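Local coordinates for protein kinase containing Z-DNA binding domains (Danio rerio, PDB 4LB6) that binds left-handed Z-DNA through its Zalpha domain, the part crystallised here, and probably acts as an eIF2alpha kinase in innate immunity, at residues R15-Y19 / I31-L37; Q50-F56 / W67-E71. All coordinates share one frame. Residue numbers count along the deposited sequence, not the author numbering.

Contact 1 (R15-Y19 / I31-L37); sequences RICDY and IFKELKL. With nucleotides of chain B; nucleotides of chain C.
Segments 15-19 and 31-37 bring two helices together. Residues 15-19 are helical throughout. Residues 31-35 lie on the second helix; Lys36 is the first residue to leave helical phi/psi, with positive phi, and Leu37 is extended. The short helical axes approach to 10.6 Å at 112° between their N-to-C directions. Arg15 lies nearest Leu35 (CA-CA 7.5 Å) and Tyr19 nearest Ile31 (CA-CA 6.9 Å). Arg15 and Tyr19 bound a shallow hollow, with Ile16 flanking it. Leu35 (mt) enters it, its CD1 3.9 Å from Ile16 CG1. Ile31 fills the other end. Its CG2 is 4.2 Å from Ile16 CG1, and its CG1 is 3.6 Å from Tyr19 CD1. With chi1 t, the Tyr19 ring lies flat over the turn of the second helix. Ile31 CA sits 4.2 Å from the ring centroid, a CH-pi contact over the face, while Glu34 CD meets the ring edge 3.7 Å from Tyr19 CE2. Arg15 closes the edge of the contact. Leu35 CG packs over its guanidinium face, and Arg15 NH2 donates to Leu35 O at 2.9 Å. Water 1 joins Arg15 NH1 (3.0 Å) to Leu35 O (2.4 Å). On the DNA side, Lys33 NZ bonds DC2 OP2 of chain C at 2.8 Å. This is helix-on-helix packing in the winged helix-turn-helix fold of a Zalpha domain.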
loop_
_atom_site.group_PDB
_atom_site.type_symbol
_atom_site.label_atom_id
_atom_site.label_comp_id
_atom_site.label_asym_id
_atom_site.label_seq_id
_atom_site.Cartn_x
_atom_site.Cartn_y
_atom_site.Cartn_z
ATOM N N ARG A 15 19.322 -17.204 3.647
ATOM C CA ARG A 15 17.913 -17.504 3.375
ATOM C C ARG A 15 17.349 -16.679 2.187
ATOM O O ARG A 15 16.578 -17.176 1.368
ATOM C CB ARG A 15 17.062 -17.320 4.646
ATOM C CG ARG A 15 17.204 -18.520 5.666
ATOM C CD ARG A 15 16.364 -18.241 6.959
ATOM N NE ARG A 15 14.924 -18.297 6.669
ATOM C CZ ARG A 15 13.965 -17.520 7.205
ATOM N NH1 ARG A 15 14.235 -16.556 8.094
ATOM N NH2 ARG A 15 12.709 -17.724 6.822
ATOM N N ILE A 16 17.792 -15.442 2.071
ATOM C CA ILE A 16 17.404 -14.619 0.937
ATOM C C ILE A 16 17.974 -15.177 -0.363
ATOM O O ILE A 16 17.260 -15.301 -1.370
ATOM C CB ILE A 16 17.896 -13.173 1.114
ATOM C CG1 ILE A 16 17.072 -12.540 2.255
ATOM C CG2 ILE A 16 17.644 -12.341 -0.215
ATOM C CD1 ILE A 16 17.592 -11.147 2.803
ATOM N N CYS A 17 19.250 -15.541 -0.326
ATOM C CA CYS A 17 19.892 -16.000 -1.536
ATOM C C CYS A 17 19.300 -17.344 -1.923
ATOM O O CYS A 17 19.191 -17.685 -3.105
ATOM C CB CYS A 17 21.395 -16.143 -1.333
ATOM S SG CYS A 17 22.206 -14.497 -1.316
ATOM N N ASP A 18 18.928 -18.112 -0.921
ATOM C CA ASP A 18 18.359 -19.429 -1.214
ATOM C C ASP A 18 16.966 -19.286 -1.857
ATOM O O ASP A 18 16.590 -20.035 -2.749
ATOM C CB ASP A 18 18.286 -20.228 0.070
ATOM C CG ASP A 18 17.718 -21.609 -0.135
ATOM O OD1 ASP A 18 18.439 -22.522 -0.585
ATOM O OD2 ASP A 18 16.525 -21.757 0.179
ATOM N N TYR A 19 16.205 -18.308 -1.379
ATOM C CA TYR A 19 14.939 -17.976 -2.022
ATOM C C TYR A 19 15.124 -17.616 -3.520
ATOM O O TYR A 19 14.424 -18.161 -4.426
ATOM C CB TYR A 19 14.214 -16.853 -1.237
ATOM C CG TYR A 19 12.848 -16.566 -1.818
ATOM C CD1 TYR A 19 12.713 -15.744 -2.909
ATOM C CD2 TYR A 19 11.717 -17.185 -1.325
ATOM C CE1 TYR A 19 11.483 -15.527 -3.486
ATOM C CE2 TYR A 19 10.455 -16.930 -1.895
ATOM C CZ TYR A 19 10.374 -16.130 -2.977
ATOM O OH TYR A 19 9.146 -15.873 -3.599
ATOM N N ILE A 31 9.872 -12.144 -1.193
ATOM C CA ILE A 31 10.866 -12.736 -0.284
ATOM C C ILE A 31 10.435 -12.559 1.191
ATOM O O ILE A 31 10.400 -13.529 1.966
ATOM C CB ILE A 31 12.215 -12.054 -0.470
ATOM C CG1 ILE A 31 12.709 -12.235 -1.905
ATOM C CG2 ILE A 31 13.234 -12.676 0.480
ATOM C CD1 ILE A 31 13.863 -11.234 -2.288
ATOM N N PHE A 32 10.032 -11.350 1.597
ATOM C CA PHE A 32 9.743 -11.180 3.045
ATOM C C PHE A 32 8.528 -11.965 3.534
ATOM O O PHE A 32 8.461 -12.370 4.696
ATOM C CB PHE A 32 9.720 -9.656 3.482
ATOM C CG PHE A 32 8.372 -8.951 3.374
ATOM C CD1 PHE A 32 7.374 -9.117 4.323
ATOM C CD2 PHE A 32 8.145 -8.052 2.348
ATOM C CE1 PHE A 32 6.152 -8.454 4.234
ATOM C CE2 PHE A 32 6.921 -7.398 2.232
ATOM C CZ PHE A 32 5.907 -7.587 3.175
ATOM N N LYS A 33 7.531 -12.163 2.683
ATOM C CA LYS A 33 6.375 -12.902 3.147
ATOM C C LYS A 33 6.719 -14.378 3.318
ATOM O O LYS A 33 6.219 -15.013 4.239
ATOM C CB LYS A 33 5.170 -12.754 2.200
ATOM C CG LYS A 33 4.709 -11.316 2.040
ATOM C CD LYS A 33 3.524 -11.183 1.005
ATOM C CE LYS A 33 3.274 -9.708 0.730
ATOM N NZ LYS A 33 2.147 -9.519 -0.246
ATOM N N GLU A 34 7.543 -14.933 2.429
ATOM C CA GLU A 34 7.881 -16.355 2.525
ATOM C C GLU A 34 8.793 -16.571 3.719
ATOM O O GLU A 34 8.602 -17.502 4.490
ATOM C CB GLU A 34 8.552 -16.848 1.248
ATOM C CG GLU A 34 9.173 -18.254 1.349
ATOM C CD GLU A 34 8.616 -19.202 0.322
ATOM O OE1 GLU A 34 7.565 -18.874 -0.288
ATOM O OE2 GLU A 34 9.220 -20.287 0.126
ATOM N N LEU A 35 9.754 -15.678 3.898
ATOM C CA LEU A 35 10.754 -15.817 4.954
ATOM C C LEU A 35 10.250 -15.344 6.322
ATOM O O LEU A 35 10.923 -15.537 7.339
ATOM C CB LEU A 35 12.027 -15.055 4.577
ATOM C CG LEU A 35 12.722 -15.504 3.286
ATOM C CD1 LEU A 35 14.036 -14.769 3.149
ATOM C CD2 LEU A 35 12.916 -17.026 3.249
ATOM N N LYS A 36 9.085 -14.689 6.336
ATOM C CA LYS A 36 8.550 -14.081 7.551
ATOM C C LYS A 36 9.547 -13.157 8.229
ATOM O O LYS A 36 9.830 -13.315 9.407
ATOM C CB LYS A 36 7.994 -15.158 8.513
ATOM C CG LYS A 36 6.981 -16.082 7.879
ATOM C CD LYS A 36 6.539 -17.157 8.876
ATOM C CE LYS A 36 6.284 -18.527 8.235
ATOM N NZ LYS A 36 5.669 -19.467 9.232
ATOM N N LEU A 37 10.095 -12.200 7.468
ATOM C CA LEU A 37 10.982 -11.162 7.989
ATOM C C LEU A 37 10.335 -9.781 7.665
ATOM O O LEU A 37 9.391 -9.707 6.882
ATOM C CB LEU A 37 12.342 -11.221 7.312
ATOM C CG LEU A 37 13.048 -12.591 7.522
ATOM C CD1 LEU A 37 14.165 -12.679 6.452
ATOM C CD2 LEU A 37 13.597 -12.674 8.943
ATOM P P DG B 7 3.928 -4.206 2.103
ATOM O OP1 DG B 7 5.127 -4.054 2.833
ATOM O OP2 DG B 7 3.732 -4.575 0.651
ATOM O "O5'" DG B 7 3.108 -5.329 2.904
ATOM C "C5'" DG B 7 1.874 -5.871 2.408
ATOM C "C4'" DG B 7 1.213 -6.688 3.476
ATOM O "O4'" DG B 7 0.781 -5.945 4.560
ATOM C "C3'" DG B 7 -0.137 -7.014 2.860
ATOM O "O3'" DG B 7 0.309 -8.184 2.342
ATOM C "C2'" DG B 7 -1.008 -7.307 4.010
ATOM C "C1'" DG B 7 -0.457 -6.410 5.066
ATOM N N9 DG B 7 -1.164 -5.158 5.327
ATOM C C8 DG B 7 -1.632 -4.790 6.567
ATOM N N7 DG B 7 -2.180 -3.593 6.573
ATOM C C5 DG B 7 -2.067 -3.155 5.242
ATOM C C6 DG B 7 -2.532 -1.925 4.649
ATOM O O6 DG B 7 -3.003 -0.977 5.209
ATOM N N1 DG B 7 -2.246 -1.830 3.302
ATOM C C2 DG B 7 -1.632 -2.877 2.616
ATOM N N2 DG B 7 -1.336 -2.639 1.325
ATOM N N3 DG B 7 -1.173 -4.038 3.132
ATOM C C4 DG B 7 -1.499 -4.126 4.449
ATOM P P DC C 2 -1.181 -9.560 1.475
ATOM O OP1 DC C 2 -2.290 -9.922 2.442
ATOM O OP2 DC C 2 -0.255 -10.487 0.713
ATOM O "O5'" DC C 2 -1.666 -8.370 0.465
ATOM C "C5'" DC C 2 -2.445 -8.877 -0.644
ATOM C "C4'" DC C 2 -2.993 -7.663 -1.369
ATOM O "O4'" DC C 2 -3.961 -7.002 -0.499
ATOM C "C3'" DC C 2 -1.883 -6.631 -1.687
ATOM O "O3'" DC C 2 -2.129 -6.109 -3.008
ATOM C "C2'" DC C 2 -2.180 -5.526 -0.671
ATOM C "C1'" DC C 2 -3.704 -5.600 -0.464
ATOM N N1 DC C 2 -4.172 -5.048 0.842
ATOM C C2 DC C 2 -4.694 -3.752 0.806
ATOM O O2 DC C 2 -4.658 -3.116 -0.272
ATOM N N3 DC C 2 -5.114 -3.183 1.939
ATOM C C4 DC C 2 -5.092 -3.925 3.043
ATOM N N4 DC C 2 -5.481 -3.368 4.189
ATOM C C5 DC C 2 -4.538 -5.247 3.121
ATOM C C6 DC C 2 -4.132 -5.804 1.972
HETATM O O HOH W 1 11.690 -16.017 9.578
#

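Contact 2 (Q50-F56 / W67-E71); sequences QASKQVF and WNLVE
Val55 and Trp67 form the apolar centre where segments 50-56 and 67-71 meet. Val55 (chi1 m) puts CG2 3.7 Å from Trp67 CE3, and Trp67 (chi1 m, chi2 91°) turns its indole towards the end of helix 39-51. There Gln50 CB touches the ring edge, 3.9 Å from Trp67 CZ3. Tyr47 packs edge-to-face with the same indole. Val55 CG1 also reaches Leu69 CD2 at 4.0 Å. Leu20 of helix 10-23 touches both Val55 and Leu69. Around this apolar patch the backbones pair antiparallel. Val55 and Leu69 are a non-hydrogen-bonded pair with CA atoms 4.2 Å apart and diverging side chains. Phe56 and Asn68 are the next, hydrogen-bonded pair, CA-CA 5.6 Å: Phe56 N donates to Asn68 O at 2.9 Å and Asn68 N to Phe56 O at 3.0 Å. Val70 N extends the ladder to Gln54 O at 3.2 Å. Phe56 (chi1 p) folds along the partner strand. Its CE1 lies 4.0 Å from Asn68 CB, and its CD1 4.1 Å from Val70 CG2. Farther out, Lys53 has positive phi and is the C-prime residue of a Schellman motif, with Lys53 N bonded to Gln50 O at 3.1 Å and Gln54 N bonded to Leu49 O. Ser52 OG donates to Gln54 OE1 at 2.8 Å. At the polar edge, Asn68 OD1 accepts from Leu69 N at 2.7 Å, and Gln50 OE1 bonds Lys57. The beta hairpin of strands 55-58 and 66-69 is the wing of the winged helix-turn-helix fold; the turn after helix 39-51 leads into it.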
loop_
_atom_site.group_PDB
_atom_site.type_symbol
_atom_site.label_atom_id
_atom_site.label_comp_id
_atom_site.label_asym_id
_atom_site.label_seq_id
_atom_site.Cartn_x
_atom_site.Cartn_y
_atom_site.Cartn_z
ATOM N N GLN A 50 23.898 -6.754 -2.988
ATOM C CA GLN A 50 24.145 -6.176 -4.294
ATOM C C GLN A 50 25.552 -5.517 -4.290
ATOM O O GLN A 50 26.343 -5.594 -5.276
ATOM C CB GLN A 50 23.044 -5.157 -4.602
ATOM C CG GLN A 50 23.352 -4.222 -5.762
ATOM C CD GLN A 50 22.479 -2.969 -5.747
ATOM O OE1 GLN A 50 21.654 -2.802 -6.631
ATOM N NE2 GLN A 50 22.677 -2.075 -4.749
ATOM N N ALA A 51 25.880 -4.884 -3.164
ATOM C CA ALA A 51 27.139 -4.147 -3.071
ATOM C C ALA A 51 28.249 -5.164 -3.124
ATOM O O ALA A 51 29.323 -4.863 -3.626
ATOM C CB ALA A 51 27.215 -3.321 -1.790
ATOM N N SER A 52 27.977 -6.378 -2.652
ATOM C CA SER A 52 28.990 -7.443 -2.618
ATOM C C SER A 52 28.941 -8.392 -3.810
ATOM O O SER A 52 29.533 -9.478 -3.783
ATOM C CB SER A 52 28.970 -8.198 -1.294
ATOM O OG SER A 52 27.782 -8.966 -1.149
ATOM N N LYS A 53 28.269 -7.943 -4.861
ATOM C CA LYS A 53 28.152 -8.637 -6.139
ATOM C C LYS A 53 27.591 -10.036 -6.044
ATOM O O LYS A 53 27.907 -10.886 -6.877
ATOM C CB LYS A 53 29.502 -8.684 -6.885
ATOM C CG LYS A 53 30.036 -7.339 -7.327
ATOM C CD LYS A 53 29.159 -6.631 -8.380
ATOM C CE LYS A 53 29.920 -5.474 -9.061
ATOM N NZ LYS A 53 29.001 -4.343 -9.498
ATOM N N GLN A 54 26.739 -10.283 -5.052
ATOM C CA GLN A 54 26.084 -11.578 -4.925
ATOM C C GLN A 54 24.660 -11.623 -5.543
ATOM O O GLN A 54 24.210 -12.667 -5.956
ATOM C CB GLN A 54 26.056 -12.003 -3.457
ATOM C CG GLN A 54 27.427 -12.391 -2.931
ATOM C CD GLN A 54 27.440 -12.603 -1.428
ATOM O OE1 GLN A 54 27.817 -11.698 -0.671
ATOM N NE2 GLN A 54 27.033 -13.801 -0.979
ATOM N N VAL A 55 23.966 -10.486 -5.605
ATOM C CA VAL A 55 22.677 -10.389 -6.274
ATOM C C VAL A 55 22.675 -9.100 -7.095
ATOM O O VAL A 55 23.527 -8.218 -6.911
ATOM C CB VAL A 55 21.466 -10.298 -5.269
ATOM C CG1 VAL A 55 21.491 -11.493 -4.256
ATOM C CG2 VAL A 55 21.489 -8.948 -4.550
ATOM N N PHE A 56 21.704 -8.953 -7.973
ATOM C CA PHE A 56 21.588 -7.666 -8.687
ATOM C C PHE A 56 20.150 -7.323 -8.886
ATOM O O PHE A 56 19.276 -8.181 -8.845
ATOM C CB PHE A 56 22.309 -7.685 -10.039
ATOM C CG PHE A 56 21.715 -8.652 -11.030
ATOM C CD1 PHE A 56 21.920 -9.995 -10.896
ATOM C CD2 PHE A 56 20.922 -8.200 -12.075
ATOM C CE1 PHE A 56 21.390 -10.902 -11.809
ATOM C CE2 PHE A 56 20.375 -9.086 -12.982
ATOM C CZ PHE A 56 20.618 -10.447 -12.851
ATOM N N TRP A 67 14.915 -8.664 -8.128
ATOM C CA TRP A 67 16.215 -9.112 -7.673
ATOM C C TRP A 67 16.513 -10.501 -8.225
ATOM O O TRP A 67 15.598 -11.277 -8.398
ATOM C CB TRP A 67 16.223 -9.149 -6.144
ATOM C CG TRP A 67 16.060 -7.768 -5.565
ATOM C CD1 TRP A 67 14.902 -7.148 -5.228
ATOM C CD2 TRP A 67 17.107 -6.852 -5.287
ATOM N NE1 TRP A 67 15.168 -5.860 -4.715
ATOM C CE2 TRP A 67 16.520 -5.655 -4.782
ATOM C CE3 TRP A 67 18.495 -6.916 -5.435
ATOM C CZ2 TRP A 67 17.289 -4.545 -4.389
ATOM C CZ3 TRP A 67 19.244 -5.823 -5.067
ATOM C CH2 TRP A 67 18.641 -4.657 -4.555
ATOM N N ASN A 68 17.782 -10.791 -8.481
ATOM C CA ASN A 68 18.184 -12.159 -8.787
ATOM C C ASN A 68 19.633 -12.400 -8.389
ATOM O O ASN A 68 20.372 -11.477 -8.079
ATOM C CB ASN A 68 17.980 -12.433 -10.278
ATOM C CG ASN A 68 17.803 -13.915 -10.577
ATOM O OD1 ASN A 68 17.929 -14.758 -9.685
ATOM N ND2 ASN A 68 17.536 -14.239 -11.840
ATOM N N LEU A 69 20.054 -13.658 -8.392
ATOM C CA LEU A 69 21.446 -13.982 -8.165
ATOM C C LEU A 69 22.325 -13.552 -9.338
ATOM O O LEU A 69 21.960 -13.685 -10.489
ATOM C CB LEU A 69 21.603 -15.515 -7.969
ATOM C CG LEU A 69 20.919 -16.073 -6.719
ATOM C CD1 LEU A 69 21.210 -17.536 -6.566
ATOM C CD2 LEU A 69 21.383 -15.333 -5.457
ATOM N N VAL A 70 23.495 -13.038 -9.025
ATOM C CA VAL A 70 24.519 -12.815 -10.021
ATOM C C VAL A 70 24.888 -14.191 -10.633
ATOM O O VAL A 70 24.990 -15.173 -9.904
ATOM C CB VAL A 70 25.735 -12.141 -9.337
ATOM C CG1 VAL A 70 26.949 -12.155 -10.227
ATOM C CG2 VAL A 70 25.370 -10.706 -8.884
ATOM N N GLU A 71 25.002 -14.277 -11.957
ATOM C CA GLU A 71 25.590 -15.458 -12.631
ATOM C C GLU A 71 25.069 -16.859 -12.268
ATOM O O GLU A 71 24.041 -17.013 -11.599
ATOM C CB GLU A 71 27.103 -15.433 -12.470
ATOM C CG GLU A 71 27.730 -14.505 -13.446
ATOM C CD GLU A 71 27.426 -14.929 -14.871
ATOM O OE1 GLU A 71 27.980 -15.966 -15.322
ATOM O OE2 GLU A 71 26.620 -14.236 -15.532
#

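The contacts follow one another along the chain: contact 1 closes at residue 37, before contact 2 opens at residue 50. Helix 39-51 fills most of the gap. It is touched by Ile16, Ile31 and Phe32 of contact 1, and its end belongs to contact 2. The two centres are 15 Å apart, on opposite sides of the chain's centre. They still meet through helix 10-23, where Cys17 O lies 4.0 Å from Leu69 CD2 and Cys17 SG 4.3 Å from Val55 CG1. Contact 1 joins the first two helices; contact 2 joins the two-stranded wing. Together they make one compact Zalpha domain, a DNA-binding part of the longer kinase.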